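Long-range contacts in putative DNA helicase (Lactobacillus plantarum, PDB 3DMN), which is a putative DNA helicase whose C-terminal, UvrD-like domain probably contributes to the ATP-driven unwinding of DNA: residues V47-V51 with A80-E86; R61-I67 with F115-W121. All coordinates share one frame. Residue numbers count along the deposited sequence, not the author numbering.

Contact 1: V47-V51 with A80-E86; sequences VDQVV and ALKARGE. With ACT (acetate ion), chain F.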
loop_
_atom_site.group_PDB
_atom_site.type_symbol
_atom_site.label_atom_id
_atom_site.label_comp_id
_atom_site.label_asym_id
_atom_site.label_seq_id
_atom_site.Cartn_x
_atom_site.Cartn_y
_atom_site.Cartn_z
ATOM N N VAL A 47 10.652 6.332 -0.843
ATOM C CA VAL A 47 10.201 6.795 -2.156
ATOM C C VAL A 47 10.928 5.986 -3.263
ATOM O O VAL A 47 10.303 5.599 -4.247
ATOM C CB VAL A 47 10.458 8.295 -2.287
ATOM C CG1 VAL A 47 10.159 8.766 -3.702
ATOM C CG2 VAL A 47 9.577 9.076 -1.265
ATOM N N ASP A 48 12.231 5.709 -3.091
ATOM C CA ASP A 48 12.945 4.841 -4.046
ATOM C C ASP A 48 12.158 3.524 -4.242
ATOM O O ASP A 48 12.004 3.007 -5.369
ATOM C CB ASP A 48 14.313 4.434 -3.493
ATOM C CG ASP A 48 15.356 5.571 -3.511
ATOM O OD1 ASP A 48 15.086 6.677 -4.047
ATOM O OD2 ASP A 48 16.522 5.302 -3.099
ATOM N N GLN A 49 11.710 2.943 -3.127
ATOM C CA GLN A 49 11.028 1.655 -3.251
ATOM C C GLN A 49 9.694 1.786 -3.951
ATOM O O GLN A 49 9.291 0.876 -4.702
ATOM C CB GLN A 49 10.876 0.933 -1.904
ATOM C CG GLN A 49 10.162 -0.417 -2.025
ATOM C CD GLN A 49 10.803 -1.417 -2.994
ATOM O OE1 GLN A 49 12.026 -1.453 -3.188
ATOM N NE2 GLN A 49 9.959 -2.255 -3.600
ATOM N N VAL A 50 8.986 2.886 -3.712
ATOM C CA VAL A 50 7.726 3.137 -4.429
ATOM C C VAL A 50 7.989 3.240 -5.951
ATOM O O VAL A 50 7.268 2.659 -6.771
ATOM C CB VAL A 50 7.032 4.399 -3.926
ATOM C CG1 VAL A 50 5.828 4.697 -4.755
ATOM C CG2 VAL A 50 6.627 4.214 -2.437
ATOM N N VAL A 51 9.015 3.995 -6.321
ATOM C CA VAL A 51 9.366 4.148 -7.750
ATOM C C VAL A 51 9.653 2.774 -8.382
ATOM O O VAL A 51 9.149 2.418 -9.472
ATOM C CB VAL A 51 10.574 5.093 -7.889
ATOM C CG1 VAL A 51 11.177 5.039 -9.291
ATOM C CG2 VAL A 51 10.127 6.531 -7.590
ATOM N N ALA A 80 7.204 14.283 -3.559
ATOM C CA ALA A 80 8.451 13.527 -3.751
ATOM C C ALA A 80 8.394 12.725 -5.063
ATOM O O ALA A 80 9.355 12.722 -5.838
ATOM C CB ALA A 80 8.688 12.608 -2.596
ATOM N N LEU A 81 7.252 12.093 -5.351
ATOM C CA LEU A 81 7.184 11.268 -6.545
ATOM C C LEU A 81 7.259 12.125 -7.810
ATOM O O LEU A 81 7.877 11.742 -8.818
ATOM C CB LEU A 81 5.903 10.460 -6.551
ATOM C CG LEU A 81 5.905 9.272 -5.578
ATOM C CD1 LEU A 81 4.464 8.720 -5.622
ATOM C CD2 LEU A 81 6.927 8.180 -5.994
ATOM N N LYS A 82 6.655 13.311 -7.768
ATOM C CA LYS A 82 6.766 14.200 -8.952
ATOM C C LYS A 82 8.224 14.582 -9.190
ATOM O O LYS A 82 8.667 14.680 -10.324
ATOM C CB LYS A 82 5.893 15.445 -8.777
ATOM C CG LYS A 82 4.402 15.103 -8.897
ATOM C CD LYS A 82 3.575 16.391 -8.877
ATOM C CE LYS A 82 2.057 16.130 -8.966
ATOM N NZ LYS A 82 1.253 17.434 -8.839
ATOM N N ALA A 83 8.970 14.777 -8.103
ATOM C CA ALA A 83 10.407 15.059 -8.193
ATOM C C ALA A 83 11.228 13.825 -8.597
ATOM O O ALA A 83 12.444 13.939 -8.827
ATOM C CB ALA A 83 10.896 15.669 -6.831
ATOM N N ARG A 84 10.573 12.672 -8.755
ATOM C CA ARG A 84 11.237 11.502 -9.355
ATOM C C ARG A 84 10.822 11.295 -10.791
ATOM O O ARG A 84 11.170 10.258 -11.405
ATOM C CB ARG A 84 10.927 10.197 -8.584
ATOM C CG ARG A 84 11.328 10.245 -7.124
ATOM C CD ARG A 84 12.756 10.789 -6.860
ATOM N NE ARG A 84 13.032 10.606 -5.414
ATOM C CZ ARG A 84 13.381 9.443 -4.842
ATOM N NH1 ARG A 84 13.542 8.332 -5.590
ATOM N NH2 ARG A 84 13.562 9.418 -3.502
ATOM N N GLY A 85 10.110 12.272 -11.362
ATOM C CA GLY A 85 9.670 12.221 -12.746
ATOM C C GLY A 85 8.405 11.410 -12.970
ATOM O O GLY A 85 8.077 11.127 -14.134
ATOM N N GLU A 86 7.700 11.054 -11.887
ATOM C CA GLU A 86 6.468 10.249 -12.030
ATOM C C GLU A 86 5.335 11.173 -12.435
ATOM O O GLU A 86 5.287 12.345 -12.002
ATOM C CB GLU A 86 6.083 9.589 -10.709
ATOM C CG GLU A 86 7.132 8.608 -10.174
ATOM C CD GLU A 86 7.182 7.240 -10.880
ATOM O OE1 GLU A 86 6.422 6.970 -11.841
ATOM O OE2 GLU A 86 7.998 6.401 -10.423
HETATM C C ACT F . -1.873 16.003 -8.462
HETATM O O ACT F . -3.073 15.624 -8.433
HETATM O OXT ACT F . -1.470 16.559 -9.510
HETATM C CH3 ACT F . -0.985 15.881 -7.283
HETATM O O HOH W 1 8.409 4.008 -11.539
#
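Two neighbouring helices that cover the same face of the parallel sheet meet here side by side: the early part of helix 43-59 packs against the last turn of helix 71-82 and the loop that follows it. The seam is apolar toward the sheet and charged toward solvent. Valines and a leucine fill the inner part, leaving no polar side-chain group to satisfy. Leu81 is the central piece, its CD2 lying 3.9 Å from Val50 CG1, 3.9 Å from Val51 CG2 and 4.0 Å from Val47 CG1, while Val47 CG2 rests on Ala80 CB at 3.9 Å, where a small methyl lets the backbones approach. Beneath them, Val50 and Leu81 both reach Ile66 of strand 64-68. Over this apolar layer Arg84 extends its long side chain back to helix 43-59. Its NH1 donates to Asp48 OD1 at 2.7 Å in a salt bridge, NH2 also pairs with Glu44, and Val47 CG1 covers one guanidinium face. A water bridges Val51 O and Glu86 OE2, 2.7 Å from each. The chain can turn back because the helix ends in a Schellman motif, with Glu86 N to Leu81 O at 3.2 Å and Gly85 N to Lys82 O at 3.0 Å; Gly85 readily adopts the positive phi required. Such adjacent helices on one face of a parallel sheet are characteristic of the three-layer alpha/beta architecture of P-loop NTPase-like domains.

Contact 2: R61-I67 with F115-W121; sequences RDTTAII and FDAVIVW. With FMT (formic acid), chain P; ACT (acetate ion), chain K.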
loop_
_atom_site.group_PDB
_atom_site.type_symbol
_atom_site.label_atom_id
_atom_site.label_comp_id
_atom_site.label_asym_id
_atom_site.label_seq_id
_atom_site.Cartn_x
_atom_site.Cartn_y
_atom_site.Cartn_z
ATOM N N ARG A 61 2.049 -5.324 -16.152
ATOM C CA ARG A 61 0.822 -4.750 -16.703
ATOM C C ARG A 61 -0.257 -4.587 -15.646
ATOM O O ARG A 61 -1.455 -4.706 -15.940
ATOM C CB ARG A 61 0.309 -5.563 -17.908
ATOM C CG ARG A 61 1.341 -5.789 -19.009
ATOM C CD ARG A 61 0.745 -6.628 -20.120
ATOM N NE ARG A 61 0.664 -8.038 -19.725
ATOM C CZ ARG A 61 1.325 -9.031 -20.319
ATOM N NH1 ARG A 61 2.111 -8.793 -21.366
ATOM N NH2 ARG A 61 1.182 -10.275 -19.877
ATOM N N ASP A 62 0.174 -4.294 -14.415
ATOM C CA ASP A 62 -0.744 -3.985 -13.319
ATOM C C ASP A 62 -1.156 -2.534 -13.405
ATOM O O ASP A 62 -0.433 -1.707 -13.988
ATOM C CB ASP A 62 -0.065 -4.172 -11.957
ATOM C CG ASP A 62 0.321 -5.603 -11.688
ATOM O OD1 ASP A 62 -0.275 -6.524 -12.315
ATOM O OD2 ASP A 62 1.237 -5.777 -10.848
ATOM N N THR A 63 -2.309 -2.234 -12.812
ATOM C CA THR A 63 -2.698 -0.861 -12.539
ATOM C C THR A 63 -2.611 -0.683 -11.027
ATOM O O THR A 63 -3.317 -1.374 -10.284
ATOM C CB THR A 63 -4.126 -0.606 -12.960
ATOM O OG1 THR A 63 -4.254 -0.848 -14.374
ATOM C CG2 THR A 63 -4.508 0.845 -12.650
ATOM N N THR A 64 -1.736 0.227 -10.609
ATOM C CA THR A 64 -1.428 0.448 -9.204
ATOM C C THR A 64 -2.049 1.714 -8.585
ATOM O O THR A 64 -1.992 2.798 -9.211
ATOM C CB THR A 64 0.110 0.485 -9.012
ATOM O OG1 THR A 64 0.712 -0.675 -9.652
ATOM C CG2 THR A 64 0.446 0.566 -7.541
ATOM N N ALA A 65 -2.613 1.588 -7.375
ATOM C CA ALA A 65 -2.923 2.752 -6.513
ATOM C C ALA A 65 -2.018 2.765 -5.309
ATOM O O ALA A 65 -1.744 1.711 -4.741
ATOM C CB ALA A 65 -4.341 2.732 -6.058
ATOM N N ILE A 66 -1.530 3.940 -4.930
ATOM C CA ILE A 66 -0.781 4.076 -3.693
ATOM C C ILE A 66 -1.722 4.665 -2.653
ATOM O O ILE A 66 -2.356 5.709 -2.907
ATOM C CB ILE A 66 0.355 5.063 -3.855
ATOM C CG1 ILE A 66 1.249 4.612 -5.016
ATOM C CG2 ILE A 66 1.089 5.190 -2.511
ATOM C CD1 ILE A 66 2.346 5.672 -5.374
ATOM N N ILE A 67 -1.897 3.946 -1.544
ATOM C CA ILE A 67 -2.798 4.437 -0.465
ATOM C C ILE A 67 -1.986 4.927 0.721
ATOM O O ILE A 67 -1.201 4.147 1.306
ATOM C CB ILE A 67 -3.794 3.343 0.003
ATOM C CG1 ILE A 67 -4.518 2.786 -1.226
ATOM C CG2 ILE A 67 -4.763 3.937 1.033
ATOM C CD1 ILE A 67 -5.562 1.658 -0.957
ATOM N N PHE A 115 -8.447 -2.138 -6.254
ATOM C CA PHE A 115 -7.414 -1.879 -7.219
ATOM C C PHE A 115 -6.686 -3.181 -7.540
ATOM O O PHE A 115 -6.560 -4.049 -6.679
ATOM C CB PHE A 115 -6.409 -0.880 -6.620
ATOM C CG PHE A 115 -7.054 0.409 -6.176
ATOM C CD1 PHE A 115 -7.416 1.367 -7.112
ATOM C CD2 PHE A 115 -7.269 0.661 -4.816
ATOM C CE1 PHE A 115 -8.007 2.569 -6.693
ATOM C CE2 PHE A 115 -7.855 1.864 -4.395
ATOM C CZ PHE A 115 -8.209 2.804 -5.333
ATOM N N ASP A 116 -6.209 -3.313 -8.781
ATOM C CA ASP A 116 -5.387 -4.436 -9.182
ATOM C C ASP A 116 -4.180 -4.587 -8.250
ATOM O O ASP A 116 -3.954 -5.648 -7.670
ATOM C CB ASP A 116 -4.914 -4.123 -10.597
ATOM C CG ASP A 116 -4.196 -5.259 -11.247
ATOM O OD1 ASP A 116 -4.412 -6.426 -10.846
ATOM O OD2 ASP A 116 -3.435 -4.960 -12.204
ATOM N N ALA A 117 -3.426 -3.505 -8.098
ATOM C CA ALA A 117 -2.237 -3.494 -7.238
ATOM C C ALA A 117 -2.337 -2.289 -6.310
ATOM O O ALA A 117 -2.802 -1.200 -6.703
ATOM C CB ALA A 117 -0.997 -3.381 -8.088
ATOM N N VAL A 118 -1.895 -2.492 -5.077
ATOM C CA VAL A 118 -1.861 -1.405 -4.107
ATOM C C VAL A 118 -0.452 -1.339 -3.553
ATOM O O VAL A 118 0.146 -2.366 -3.244
ATOM C CB VAL A 118 -2.857 -1.668 -2.923
ATOM C CG1 VAL A 118 -2.612 -0.672 -1.769
ATOM C CG2 VAL A 118 -4.321 -1.540 -3.443
ATOM N N ILE A 119 0.028 -0.116 -3.395
ATOM C CA ILE A 119 1.238 0.112 -2.568
ATOM C C ILE A 119 0.800 0.887 -1.331
ATOM O O ILE A 119 0.261 1.985 -1.474
ATOM C CB ILE A 119 2.274 0.906 -3.341
ATOM C CG1 ILE A 119 2.742 0.128 -4.577
ATOM C CG2 ILE A 119 3.495 1.311 -2.426
ATOM C CD1 ILE A 119 3.571 1.013 -5.594
ATOM N N VAL A 120 0.946 0.294 -0.138
ATOM C CA VAL A 120 0.609 0.979 1.104
ATOM C C VAL A 120 1.784 1.853 1.491
ATOM O O VAL A 120 2.873 1.368 1.791
ATOM C CB VAL A 120 0.292 -0.028 2.250
ATOM C CG1 VAL A 120 -0.130 0.712 3.486
ATOM C CG2 VAL A 120 -0.805 -0.981 1.786
ATOM N N TRP A 121 1.538 3.166 1.542
ATOM C CA TRP A 121 2.642 4.084 1.838
ATOM C C TRP A 121 2.847 4.264 3.343
ATOM O O TRP A 121 1.966 4.751 4.103
ATOM C CB TRP A 121 2.435 5.463 1.149
ATOM C CG TRP A 121 3.415 6.467 1.612
ATOM C CD1 TRP A 121 3.148 7.625 2.325
ATOM C CD2 TRP A 121 4.839 6.395 1.479
ATOM N NE1 TRP A 121 4.333 8.304 2.601
ATOM C CE2 TRP A 121 5.383 7.554 2.111
ATOM C CE3 TRP A 121 5.713 5.487 0.860
ATOM C CZ2 TRP A 121 6.753 7.807 2.131
ATOM C CZ3 TRP A 121 7.102 5.734 0.915
ATOM C CH2 TRP A 121 7.585 6.882 1.549
HETATM C C FMT P . -0.172 2.393 -12.565
HETATM O O1 FMT P . -1.347 2.062 -12.707
HETATM O O2 FMT P . 0.205 3.347 -11.879
HETATM C C ACT K . 4.897 10.116 5.243
HETATM O O ACT K . 4.550 10.711 4.136
HETATM O OXT ACT K . 4.170 9.215 5.777
HETATM C CH3 ACT K . 6.172 10.447 5.941
HETATM O O HOH W 2 -3.107 -8.119 -12.462
HETATM O O HOH W 3 -0.649 4.039 4.372
#
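Strands 64-68 and 118-121 run side by side and parallel in the sheet; the axes of the segments 64-67 and 118-121 come within 4.6 Å and diverge by 17°. Phe115 opens the second segment before the chain turns its corner; its ring lies flat against Ala65, whose CB sits 3.5 Å from the ring centroid in a CH-pi contact that a bulkier residue would crowd. At the corner, the Asp116 carboxylate accepts the backbone amide of Thr63, Thr63 N to Asp116 OD2 at 3.0 Å, while OD1 takes a hydrogen bond from a water (2.7 Å) and is hydrogen-bonded to His146 ND1. Ala117 begins the parallel pairing, its N bonding to Thr63 O at 3.1 Å and its O receiving Ala65 N at 2.9 Å; its small side chain fits beside Thr64. Val118 directs its side chain to the face that carries Ala65 and Ile67, where CG1 meets Ile67 CD1 at 3.8 Å. Ile119 points to the other face, and its backbone continues the alternation, N to Ala65 O and O from Ile67 N, both 2.9 Å. Val120 returns to the Val118 face and packs on Leu148 and Leu150. Trp121 closes the pairing with its N on Ile67 O at 2.9 Å, sets CB 3.9 Å from Ile66 CG2, and gives its indole NE1 to an acetate O at 2.9 Å. The pair lies in the sheet interior, flanked by strands 102-106 and 147-153, while helices 43-59 and 71-82 cover the face carrying Ile66 and Trp121.

How the contacts relate
From the N terminus, helix 43-59 supplies the first side of contact 1, and the chain then enters strand 64-68, the first side of contact 2. Helix 71-82 follows and closes the first loop by returning to helix 43-59; the second loop closes later, when strand 118-121 comes alongside strand 64-68. The segments alternate, so the two loops cross. Their centres are 14 Å apart, yet the side chains form one core: Val50 CG2 lies 3.7 Å from Trp121 CE3, and Leu81 CD1 3.7 Å from Ile66 CD1. Contact 1 thus joins two helices within one layer, and contact 2 joins two strands of the sheet beneath them.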